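Local structure of putative glycosyltransferase (Mannosyltransferase) involved in glycosylating the PBCV-1 major capsid protein (Paramecium bursaria Chlorella virus 1, 2P73) at residues 7-12 against 74-79; 109-114 against 171-176; 179-184 against 192-197. The protein probably transfers a sugar from a nucleotide donor in glycosylating the viral major capsid protein, this chain being its manganese- and UDP-binding GT-A-type domain. All coordinates share one frame; numbering follows the deposited sequence.

Overall arrangement
Interactions 1 and 2 belong to the same mixed sheet: interaction 1 pairs two neighbouring strands of its buried part, whereas interaction 2 joins strand 107-110 to the outermost strand 169-172 and is partly exposed. Their nearest atoms are about 6 Å apart. Interaction 3 lies in a separate three-stranded sheet, also buried, and packs against interaction 1 through Phe193 on Leu77 and Leu79. Interaction 2 leads into it along the chain, and Ala113 O lies 2.6 Å from Tyr184 OH, a probable hydrogen bond. The chemistry shifts accordingly: aliphatic and aromatic in interaction 1, a histidine-aspartate pair in interaction 2, metal and diphosphate in interaction 3.

Interaction 1: 7-12 against 74-79. With UDP (uridine-5'-diphosphate), chain C.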
loop_
_atom_site.group_PDB
_atom_site.type_symbol
_atom_site.label_atom_id
_atom_site.label_comp_id
_atom_site.label_asym_id
_atom_site.label_seq_id
_atom_site.Cartn_x
_atom_site.Cartn_y
_atom_site.Cartn_z
ATOM N N CYS A 7 -4.157 9.413 13.653
ATOM C CA CYS A 7 -2.713 9.325 13.498
ATOM C C CYS A 7 -2.408 8.286 12.426
ATOM O O CYS A 7 -2.808 7.124 12.536
ATOM C CB CYS A 7 -2.069 8.920 14.821
ATOM S SG CYS A 7 -0.272 8.944 14.775
ATOM N N ILE A 8 -1.717 8.723 11.381
ATOM C CA ILE A 8 -1.475 7.898 10.206
ATOM C C ILE A 8 0.016 7.702 10.028
ATOM O O ILE A 8 0.787 8.660 10.098
ATOM C CB ILE A 8 -2.094 8.533 8.924
ATOM C CG1 ILE A 8 -3.618 8.635 9.071
ATOM C CG2 ILE A 8 -1.699 7.753 7.658
ATOM C CD1 ILE A 8 -4.318 9.430 7.956
ATOM N N THR A 9 0.404 6.449 9.812
ATOM C CA THR A 9 1.762 6.091 9.475
ATOM C C THR A 9 1.760 5.456 8.103
ATOM O O THR A 9 1.128 4.418 7.880
ATOM C CB THR A 9 2.362 5.117 10.507
ATOM O OG1 THR A 9 2.367 5.758 11.776
ATOM C CG2 THR A 9 3.774 4.753 10.169
ATOM N N ILE A 10 2.449 6.110 7.183
ATOM C CA ILE A 10 2.602 5.623 5.852
ATOM C C ILE A 10 3.884 4.808 5.851
ATOM O O ILE A 10 4.898 5.248 6.376
ATOM C CB ILE A 10 2.679 6.792 4.830
ATOM C CG1 ILE A 10 1.398 7.647 4.901
ATOM C CG2 ILE A 10 2.919 6.256 3.434
ATOM C CD1 ILE A 10 1.276 8.749 3.831
ATOM N N LEU A 11 3.827 3.605 5.293
ATOM C CA LEU A 11 4.992 2.742 5.253
ATOM C C LEU A 11 5.193 2.182 3.837
ATOM O O LEU A 11 4.245 2.025 3.059
ATOM C CB LEU A 11 4.908 1.625 6.326
ATOM C CG LEU A 11 3.680 0.702 6.218
ATOM C CD1 LEU A 11 4.009 -0.754 6.537
ATOM C CD2 LEU A 11 2.507 1.189 7.049
ATOM N N SER A 12 6.451 1.934 3.500
ATOM C CA SER A 12 6.811 1.384 2.210
ATOM C C SER A 12 8.163 0.687 2.351
ATOM O O SER A 12 8.690 0.556 3.457
ATOM C CB SER A 12 6.849 2.493 1.161
ATOM O OG SER A 12 6.982 1.971 -0.151
ATOM N N GLU A 74 -2.946 5.162 14.624
ATOM C CA GLU A 74 -4.274 4.555 14.489
ATOM C C GLU A 74 -4.470 3.773 13.184
ATOM O O GLU A 74 -5.057 2.695 13.196
ATOM C CB GLU A 74 -5.394 5.583 14.656
ATOM C CG GLU A 74 -6.676 4.925 15.178
ATOM C CD GLU A 74 -7.877 5.856 15.259
ATOM O OE1 GLU A 74 -7.699 7.063 15.608
ATOM O OE2 GLU A 74 -9.005 5.352 14.986
ATOM N N TRP A 75 -4.003 4.343 12.070
ATOM C CA TRP A 75 -4.078 3.717 10.756
ATOM C C TRP A 75 -2.684 3.582 10.131
ATOM O O TRP A 75 -1.919 4.555 10.076
ATOM C CB TRP A 75 -4.989 4.517 9.829
ATOM C CG TRP A 75 -6.452 4.439 10.196
ATOM C CD1 TRP A 75 -7.167 5.359 10.913
ATOM C CD2 TRP A 75 -7.374 3.395 9.847
ATOM N NE1 TRP A 75 -8.479 4.945 11.038
ATOM C CE2 TRP A 75 -8.628 3.739 10.403
ATOM C CE3 TRP A 75 -7.261 2.199 9.114
ATOM C CZ2 TRP A 75 -9.765 2.935 10.248
ATOM C CZ3 TRP A 75 -8.391 1.394 8.969
ATOM C CH2 TRP A 75 -9.627 1.770 9.535
ATOM N N PHE A 76 -2.340 2.376 9.695
ATOM C CA PHE A 76 -1.104 2.180 8.923
ATOM C C PHE A 76 -1.482 2.141 7.462
ATOM O O PHE A 76 -2.460 1.480 7.084
ATOM C CB PHE A 76 -0.384 0.892 9.315
ATOM C CG PHE A 76 0.078 0.865 10.757
ATOM C CD1 PHE A 76 1.336 1.359 11.115
ATOM C CD2 PHE A 76 -0.741 0.329 11.749
ATOM C CE1 PHE A 76 1.763 1.325 12.434
ATOM C CE2 PHE A 76 -0.315 0.298 13.084
ATOM C CZ PHE A 76 0.947 0.797 13.420
ATOM N N LEU A 77 -0.735 2.866 6.641
ATOM C CA LEU A 77 -1.022 2.901 5.218
ATOM C C LEU A 77 0.151 2.372 4.420
ATOM O O LEU A 77 1.216 3.005 4.370
ATOM C CB LEU A 77 -1.426 4.302 4.752
ATOM C CG LEU A 77 -1.578 4.508 3.241
ATOM C CD1 LEU A 77 -2.641 3.568 2.623
ATOM C CD2 LEU A 77 -1.869 5.984 2.896
ATOM N N TRP A 78 -0.059 1.205 3.804
ATOM C CA TRP A 78 0.911 0.623 2.914
ATOM C C TRP A 78 0.744 1.211 1.519
ATOM O O TRP A 78 -0.363 1.242 0.975
ATOM C CB TRP A 78 0.779 -0.901 2.830
ATOM C CG TRP A 78 1.697 -1.445 1.761
ATOM C CD1 TRP A 78 1.358 -1.796 0.462
ATOM C CD2 TRP A 78 3.103 -1.669 1.879
ATOM N NE1 TRP A 78 2.474 -2.233 -0.211
ATOM C CE2 TRP A 78 3.560 -2.147 0.623
ATOM C CE3 TRP A 78 4.029 -1.513 2.922
ATOM C CZ2 TRP A 78 4.910 -2.471 0.390
ATOM C CZ3 TRP A 78 5.364 -1.844 2.685
ATOM C CH2 TRP A 78 5.787 -2.329 1.439
ATOM N N LEU A 79 1.854 1.702 0.977
ATOM C CA LEU A 79 1.947 2.112 -0.414
ATOM C C LEU A 79 3.083 1.339 -1.045
ATOM O O LEU A 79 4.207 1.296 -0.521
ATOM C CB LEU A 79 2.250 3.601 -0.535
ATOM C CG LEU A 79 1.321 4.616 0.110
ATOM C CD1 LEU A 79 1.876 5.999 -0.084
ATOM C CD2 LEU A 79 -0.087 4.503 -0.443
HETATM N N1 UDP C . 8.840 -5.787 -4.278
HETATM C C2 UDP C . 10.207 -5.635 -4.066
HETATM N N3 UDP C . 11.095 -5.903 -5.066
HETATM C C4 UDP C . 10.644 -6.301 -6.302
HETATM C C5 UDP C . 9.264 -6.447 -6.520
HETATM C C6 UDP C . 8.416 -6.447 -5.407
HETATM O O2 UDP C . 10.673 -5.299 -2.992
HETATM O O4 UDP C . 11.484 -6.520 -7.177
HETATM C "C1'" UDP C . 7.911 -5.489 -3.170
HETATM C "C2'" UDP C . 7.866 -3.978 -3.031
HETATM O "O2'" UDP C . 7.903 -3.664 -1.657
HETATM C "C3'" UDP C . 6.559 -3.582 -3.693
HETATM C "C4'" UDP C . 5.699 -4.844 -3.611
HETATM O "O4'" UDP C . 6.587 -5.936 -3.421
HETATM O "O3'" UDP C . 5.994 -2.475 -3.028
HETATM C "C5'" UDP C . 4.861 -5.113 -4.849
HETATM O "O5'" UDP C . 5.699 -5.104 -5.982
HETATM P PA UDP C . 5.166 -4.494 -7.359
HETATM O O1A UDP C . 4.648 -3.120 -7.149
HETATM O O2A UDP C . 6.157 -4.531 -8.440
HETATM O O3A UDP C . 3.870 -5.401 -7.723
HETATM P PB UDP C . 2.743 -4.971 -8.790
HETATM O O1B UDP C . 1.915 -3.810 -8.356
HETATM O O2B UDP C . 3.386 -4.558 -10.060
HETATM O O3B UDP C . 1.808 -6.122 -8.992
#
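Cys7 O accepts two backbone donors just before the paired strands: Trp75 N, nearly straight at 3.1 Å, and Glu74 N, more bent (143° at the hydrogen). From here a parallel ladder runs on, Thr9 N to Trp75 O, Leu77 N to Thr9 O at 2.7 Å, Leu11 N to Leu77 O, and Leu79 N to Leu11 O. The strand axes are 4.6 Å apart at closest approach. At the far end a side chain takes over: Ser12 OG donates to Leu79 O at 2.9 Å.

On one face Ile10 and Leu77 lie side by side pointing the same way, while Ile10 CG2 meets Leu79 CD1 at 3.7 Å; helix 20-36 covers Ile10 and Leu79. On the other face Leu11 sets its CG between the backbone N and the carbonyl carbon (chi1 59°), which turns the side chain towards strand 75-79. Its CD2 comes to Phe76 CB at 3.7 Å and lies at the edge of the phenyl ring; its CD1 meets Trp78 CE3 at 3.7 Å in the indole plane. Helix 59-69 packs on this face.

Trp78 also presents its CZ2 edge to UDP O3' at 3.6 Å, and its NE1 is hydrogen-bonded to Asp80 OD1. Strand 75-79 leads directly into Asp80, which with Asp82 binds the manganese ion and itself also contacts UDP. The indole thus links the buried apolar sheet to the polar nucleotide site.

Interaction 2: 109-114 against 171-176; sequences TFHEAP and VHDPYT
His111 and Asp173 run side by side in the same direction, with the imidazole and carboxylate planes 84° apart. His111 NE2 donates to Asp173 OD1 at 3.0 Å; the oxygen lies in the ring plane and uses its anti lone pair. A chi1 of 74° tucks the imidazole between its own backbone N and carbonyl carbon, from where it reaches across to segment 171-176. Pro174 CD lies over one face of the His111 ring, 3.7 Å from the centroid, a CH-pi contact. ND1 accepts a bent bond from Ala113 N, so both ring nitrogens have partners, which would favour this ring flip.

Phe110 and His172 meet obliquely, their planes at 41°, while Asp173 O sits at the phenyl edge, 3.4 Å from Phe110 CD1. On the other face of the strand pair Thr109 and Val171 stand alongside each other, CG2 to CG2 at 3.5 Å. The backbone link is parallel: His172 N to Thr109 O at 2.8 Å and His111 N to His172 O at 3.1 Å.

This pairing adds strand 169-172 as the outermost strand beside 107-110. Phe110 reaches Val124 and Phe126 of strand 124-128, and beyond the strand ends Tyr175 packs edge-to-face on Tyr184.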
loop_
_atom_site.group_PDB
_atom_site.type_symbol
_atom_site.label_atom_id
_atom_site.label_comp_id
_atom_site.label_asym_id
_atom_site.label_seq_id
_atom_site.Cartn_x
_atom_site.Cartn_y
_atom_site.Cartn_z
ATOM N N THR A 109 -9.720 -1.071 1.511
ATOM C CA THR A 109 -9.056 -1.619 0.338
ATOM C C THR A 109 -9.696 -1.070 -0.932
ATOM O O THR A 109 -10.649 -0.294 -0.838
ATOM C CB THR A 109 -9.043 -3.172 0.372
ATOM O OG1 THR A 109 -8.252 -3.653 -0.711
ATOM C CG2 THR A 109 -10.424 -3.758 0.240
ATOM N N PHE A 110 -9.181 -1.467 -2.092
ATOM C CA PHE A 110 -9.604 -0.880 -3.358
ATOM C C PHE A 110 -9.677 -1.935 -4.457
ATOM O O PHE A 110 -8.825 -2.820 -4.539
ATOM C CB PHE A 110 -8.654 0.245 -3.771
ATOM C CG PHE A 110 -8.500 1.321 -2.734
ATOM C CD1 PHE A 110 -9.390 2.381 -2.679
ATOM C CD2 PHE A 110 -7.467 1.272 -1.813
ATOM C CE1 PHE A 110 -9.251 3.372 -1.727
ATOM C CE2 PHE A 110 -7.323 2.260 -0.858
ATOM C CZ PHE A 110 -8.217 3.311 -0.815
ATOM N N HIS A 111 -10.699 -1.834 -5.299
ATOM C CA HIS A 111 -10.843 -2.730 -6.441
ATOM C C HIS A 111 -10.169 -2.153 -7.682
ATOM O O HIS A 111 -9.712 -1.011 -7.678
ATOM C CB HIS A 111 -12.321 -3.003 -6.725
ATOM C CG HIS A 111 -13.035 -1.856 -7.368
ATOM N ND1 HIS A 111 -12.744 -1.416 -8.641
ATOM C CD2 HIS A 111 -14.029 -1.057 -6.912
ATOM C CE1 HIS A 111 -13.527 -0.396 -8.943
ATOM N NE2 HIS A 111 -14.317 -0.158 -7.911
ATOM N N GLU A 112 -10.111 -2.951 -8.742
ATOM C CA GLU A 112 -9.424 -2.553 -9.965
ATOM C C GLU A 112 -10.187 -3.015 -11.202
ATOM O O GLU A 112 -9.598 -3.236 -12.260
ATOM C CB GLU A 112 -8.000 -3.112 -9.987
ATOM C CG GLU A 112 -7.905 -4.583 -9.618
ATOM C CD GLU A 112 -6.557 -5.184 -9.963
ATOM O OE1 GLU A 112 -5.540 -4.467 -9.860
ATOM O OE2 GLU A 112 -6.514 -6.375 -10.338
ATOM N N ALA A 113 -11.501 -3.159 -11.062
ATOM C CA ALA A 113 -12.371 -3.408 -12.204
ATOM C C ALA A 113 -12.570 -2.142 -13.032
ATOM O O ALA A 113 -12.323 -1.034 -12.558
ATOM C CB ALA A 113 -13.711 -3.958 -11.741
ATOM N N PRO A 114 -13.020 -2.316 -14.271
ATOM C CA PRO A 114 -13.150 -3.650 -14.863
ATOM C C PRO A 114 -11.841 -4.165 -15.479
ATOM O O PRO A 114 -11.824 -5.257 -16.041
ATOM C CB PRO A 114 -14.174 -3.420 -15.972
ATOM C CG PRO A 114 -13.873 -2.024 -16.456
ATOM C CD PRO A 114 -13.385 -1.254 -15.238
ATOM N N VAL A 171 -14.338 -2.255 0.501
ATOM C CA VAL A 171 -13.698 -2.172 -0.806
ATOM C C VAL A 171 -14.193 -0.894 -1.486
ATOM O O VAL A 171 -15.382 -0.772 -1.770
ATOM C CB VAL A 171 -13.992 -3.429 -1.682
ATOM C CG1 VAL A 171 -13.222 -3.365 -2.977
ATOM C CG2 VAL A 171 -13.631 -4.726 -0.928
ATOM N N HIS A 172 -13.287 0.064 -1.712
ATOM C CA HIS A 172 -13.639 1.327 -2.367
ATOM C C HIS A 172 -13.257 1.353 -3.849
ATOM O O HIS A 172 -12.431 0.544 -4.309
ATOM C CB HIS A 172 -12.936 2.504 -1.693
ATOM C CG HIS A 172 -13.292 2.702 -0.254
ATOM N ND1 HIS A 172 -12.575 2.130 0.777
ATOM C CD2 HIS A 172 -14.256 3.452 0.328
ATOM C CE1 HIS A 172 -13.094 2.504 1.931
ATOM N NE2 HIS A 172 -14.119 3.303 1.687
ATOM N N ASP A 173 -13.858 2.294 -4.581
ATOM C CA ASP A 173 -13.384 2.698 -5.908
ATOM C C ASP A 173 -11.932 3.194 -5.796
ATOM O O ASP A 173 -11.584 3.863 -4.835
ATOM C CB ASP A 173 -14.250 3.827 -6.492
ATOM C CG ASP A 173 -15.708 3.416 -6.738
ATOM O OD1 ASP A 173 -15.978 2.253 -7.138
ATOM O OD2 ASP A 173 -16.593 4.287 -6.535
ATOM N N PRO A 174 -11.082 2.850 -6.773
ATOM C CA PRO A 174 -9.662 3.184 -6.713
ATOM C C PRO A 174 -9.261 4.559 -7.283
ATOM O O PRO A 174 -8.050 4.903 -7.292
ATOM C CB PRO A 174 -9.043 2.086 -7.572
ATOM C CG PRO A 174 -10.070 1.875 -8.633
ATOM C CD PRO A 174 -11.400 2.040 -7.965
ATOM N N TYR A 175 -10.242 5.333 -7.735
ATOM C CA TYR A 175 -9.979 6.480 -8.639
ATOM C C TYR A 175 -9.027 7.556 -8.122
ATOM O O TYR A 175 -8.242 8.109 -8.888
ATOM C CB TYR A 175 -11.290 7.097 -9.178
ATOM C CG TYR A 175 -12.224 6.046 -9.747
ATOM C CD1 TYR A 175 -11.769 5.127 -10.704
ATOM C CD2 TYR A 175 -13.544 5.953 -9.323
ATOM C CE1 TYR A 175 -12.600 4.146 -11.220
ATOM C CE2 TYR A 175 -14.406 4.961 -9.849
ATOM C CZ TYR A 175 -13.919 4.068 -10.793
ATOM O OH TYR A 175 -14.738 3.088 -11.301
ATOM N N THR A 176 -9.072 7.818 -6.822
ATOM C CA THR A 176 -8.195 8.824 -6.223
ATOM C C THR A 176 -7.053 8.243 -5.375
ATOM O O THR A 176 -5.983 8.845 -5.281
ATOM C CB THR A 176 -9.009 9.832 -5.371
ATOM O OG1 THR A 176 -9.795 9.114 -4.414
ATOM C CG2 THR A 176 -9.960 10.654 -6.260
#

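Interaction 3: 179-184 against 192-197. With MN (manganese (II) ion), chain B; UDP (uridine-5'-diphosphate), chain C.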
loop_
_atom_site.group_PDB
_atom_site.type_symbol
_atom_site.label_atom_id
_atom_site.label_comp_id
_atom_site.label_asym_id
_atom_site.label_seq_id
_atom_site.Cartn_x
_atom_site.Cartn_y
_atom_site.Cartn_z
ATOM N N CYS A 179 -4.895 4.790 -7.986
ATOM C CA CYS A 179 -5.161 5.060 -9.396
ATOM C C CYS A 179 -4.087 4.475 -10.312
ATOM O O CYS A 179 -3.036 5.084 -10.532
ATOM C CB CYS A 179 -5.358 6.551 -9.645
ATOM S SG CYS A 179 -5.792 6.911 -11.339
ATOM N N ILE A 180 -4.374 3.283 -10.831
ATOM C CA ILE A 180 -3.485 2.562 -11.755
ATOM C C ILE A 180 -3.390 3.343 -13.058
ATOM O O ILE A 180 -4.415 3.644 -13.677
ATOM C CB ILE A 180 -3.980 1.103 -12.000
ATOM C CG1 ILE A 180 -4.077 0.348 -10.676
ATOM C CG2 ILE A 180 -3.043 0.353 -12.948
ATOM C CD1 ILE A 180 -4.871 -0.970 -10.772
ATOM N N VAL A 181 -2.160 3.698 -13.447
ATOM C CA VAL A 181 -1.922 4.612 -14.568
ATOM C C VAL A 181 -2.472 4.071 -15.885
ATOM O O VAL A 181 -3.150 4.791 -16.616
ATOM C CB VAL A 181 -0.410 5.062 -14.738
ATOM C CG1 VAL A 181 0.116 5.756 -13.495
ATOM C CG2 VAL A 181 0.498 3.915 -15.094
ATOM N N LYS A 182 -2.198 2.808 -16.182
ATOM C CA LYS A 182 -2.606 2.241 -17.471
ATOM C C LYS A 182 -4.108 1.968 -17.579
ATOM O O LYS A 182 -4.650 1.927 -18.674
ATOM C CB LYS A 182 -1.786 0.989 -17.815
ATOM C CG LYS A 182 -0.567 1.301 -18.716
ATOM N N ALA A 183 -4.770 1.806 -16.442
ATOM C CA ALA A 183 -6.177 1.411 -16.413
ATOM C C ALA A 183 -7.130 2.603 -16.285
ATOM O O ALA A 183 -8.246 2.570 -16.809
ATOM C CB ALA A 183 -6.414 0.411 -15.291
ATOM N N TYR A 184 -6.693 3.637 -15.571
ATOM C CA TYR A 184 -7.497 4.833 -15.370
ATOM C C TYR A 184 -6.736 6.110 -15.769
ATOM O O TYR A 184 -6.690 7.048 -14.988
ATOM C CB TYR A 184 -7.966 4.955 -13.908
ATOM C CG TYR A 184 -8.549 3.689 -13.329
ATOM C CD1 TYR A 184 -9.836 3.269 -13.680
ATOM C CD2 TYR A 184 -7.810 2.903 -12.449
ATOM C CE1 TYR A 184 -10.373 2.110 -13.171
ATOM C CE2 TYR A 184 -8.337 1.731 -11.928
ATOM C CZ TYR A 184 -9.616 1.342 -12.293
ATOM O OH TYR A 184 -10.148 0.189 -11.795
ATOM N N LEU A 192 -4.798 11.242 -5.708
ATOM C CA LEU A 192 -3.751 11.507 -4.738
ATOM C C LEU A 192 -2.620 10.494 -4.929
ATOM O O LEU A 192 -1.480 10.879 -5.142
ATOM C CB LEU A 192 -4.307 11.489 -3.319
ATOM C CG LEU A 192 -3.349 11.671 -2.138
ATOM C CD1 LEU A 192 -2.671 13.020 -2.192
ATOM C CD2 LEU A 192 -4.098 11.504 -0.809
ATOM N N PHE A 193 -2.946 9.202 -4.890
ATOM C CA PHE A 193 -1.952 8.140 -5.037
ATOM C C PHE A 193 -2.040 7.482 -6.418
ATOM O O PHE A 193 -3.077 6.934 -6.789
ATOM C CB PHE A 193 -2.107 7.097 -3.925
ATOM C CG PHE A 193 -1.871 7.645 -2.532
ATOM C CD1 PHE A 193 -0.791 8.493 -2.268
ATOM C CD2 PHE A 193 -2.710 7.296 -1.489
ATOM C CE1 PHE A 193 -0.584 9.003 -1.005
ATOM C CE2 PHE A 193 -2.504 7.801 -0.222
ATOM C CZ PHE A 193 -1.436 8.655 0.021
ATOM N N VAL A 194 -0.956 7.551 -7.178
ATOM C CA VAL A 194 -0.926 7.007 -8.533
ATOM C C VAL A 194 -0.034 5.751 -8.564
ATOM O O VAL A 194 1.093 5.807 -8.079
ATOM C CB VAL A 194 -0.435 8.071 -9.533
ATOM C CG1 VAL A 194 -0.296 7.483 -10.947
ATOM C CG2 VAL A 194 -1.400 9.294 -9.535
ATOM N N HIS A 195 -0.560 4.638 -9.098
ATOM C CA HIS A 195 0.098 3.317 -9.036
ATOM C C HIS A 195 0.580 2.919 -10.425
ATOM O O HIS A 195 -0.226 2.762 -11.344
ATOM C CB HIS A 195 -0.885 2.243 -8.551
ATOM C CG HIS A 195 -0.254 0.940 -8.141
ATOM N ND1 HIS A 195 -0.970 -0.041 -7.493
ATOM C CD2 HIS A 195 1.016 0.467 -8.239
ATOM C CE1 HIS A 195 -0.178 -1.064 -7.225
ATOM N NE2 HIS A 195 1.036 -0.784 -7.662
ATOM N N MET A 196 1.891 2.744 -10.569
ATOM C CA MET A 196 2.473 2.292 -11.829
ATOM C C MET A 196 2.477 0.781 -11.892
ATOM O O MET A 196 3.484 0.170 -12.214
ATOM C CB MET A 196 3.893 2.798 -11.980
ATOM C CG MET A 196 4.046 4.303 -11.972
ATOM S SD MET A 196 5.778 4.735 -12.055
ATOM C CE MET A 196 6.389 4.214 -10.454
ATOM N N CYS A 197 1.334 0.192 -11.577
ATOM C CA CYS A 197 1.161 -1.259 -11.418
ATOM C C CYS A 197 1.378 -2.081 -12.705
ATOM O O CYS A 197 0.889 -1.704 -13.790
ATOM C CB CYS A 197 -0.238 -1.512 -10.883
ATOM S SG CYS A 197 -0.681 -3.237 -10.801
HETATM MN MN MN B . 2.732 -1.939 -7.179
HETATM N N1 UDP C . 8.840 -5.787 -4.278
HETATM C C2 UDP C . 10.207 -5.635 -4.066
HETATM N N3 UDP C . 11.095 -5.903 -5.066
HETATM C C4 UDP C . 10.644 -6.301 -6.302
HETATM C C5 UDP C . 9.264 -6.447 -6.520
HETATM C C6 UDP C . 8.416 -6.447 -5.407
HETATM O O2 UDP C . 10.673 -5.299 -2.992
HETATM O O4 UDP C . 11.484 -6.520 -7.177
HETATM C "C1'" UDP C . 7.911 -5.489 -3.170
HETATM C "C2'" UDP C . 7.866 -3.978 -3.031
HETATM O "O2'" UDP C . 7.903 -3.664 -1.657
HETATM C "C3'" UDP C . 6.559 -3.582 -3.693
HETATM C "C4'" UDP C . 5.699 -4.844 -3.611
HETATM O "O4'" UDP C . 6.587 -5.936 -3.421
HETATM O "O3'" UDP C . 5.994 -2.475 -3.028
HETATM C "C5'" UDP C . 4.861 -5.113 -4.849
HETATM O "O5'" UDP C . 5.699 -5.104 -5.982
HETATM P PA UDP C . 5.166 -4.494 -7.359
HETATM O O1A UDP C . 4.648 -3.120 -7.149
HETATM O O2A UDP C . 6.157 -4.531 -8.440
HETATM O O3A UDP C . 3.870 -5.401 -7.723
HETATM P PB UDP C . 2.743 -4.971 -8.790
HETATM O O1B UDP C . 1.915 -3.810 -8.356
HETATM O O2B UDP C . 3.386 -4.558 -10.060
HETATM O O3B UDP C . 1.808 -6.122 -8.992
HETATM O O HOH W 1 -0.215 0.782 -14.765
#
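Ile180 and Cys197 meet across the contact, CG2 to CB at 4.0 Å, next to the metal site. Two further groups of interaction accompany this apolar touch.

The backbone bonds are those of a short parallel pair: Cys179 N donates to Phe193 O, His195 N to Cys179 O at 2.9 Å, and Val181 N to His195 O at 3.0 Å. Beyond the pairing a water joins the loops, accepting from Lys182 N and donating to Cys197 O.

One metal bond comes from His195. With CG anti to the backbone N (chi1 -166°), the imidazole extends away from segment 179-184, and NE2 binds manganese at 2.1 Å. UDP O1A and O1B, with Asp80 and Asp82, supply the other ligands. Asn178 holds His195 ND1 by a hydrogen bond, a second-shell contact that would fix the ring's rotation, and Cys197 CB lies over one face of the His195 ring, 3.4 Å above the plane. Cys197 SG is 3.6 Å from UDP O1B.

Strand 193-195 is the middle strand of its sheet, flanked by 179-180 and antiparallel 83-85; Met196 packs on helix 201-210 and on Tyr21 of helix 20-36.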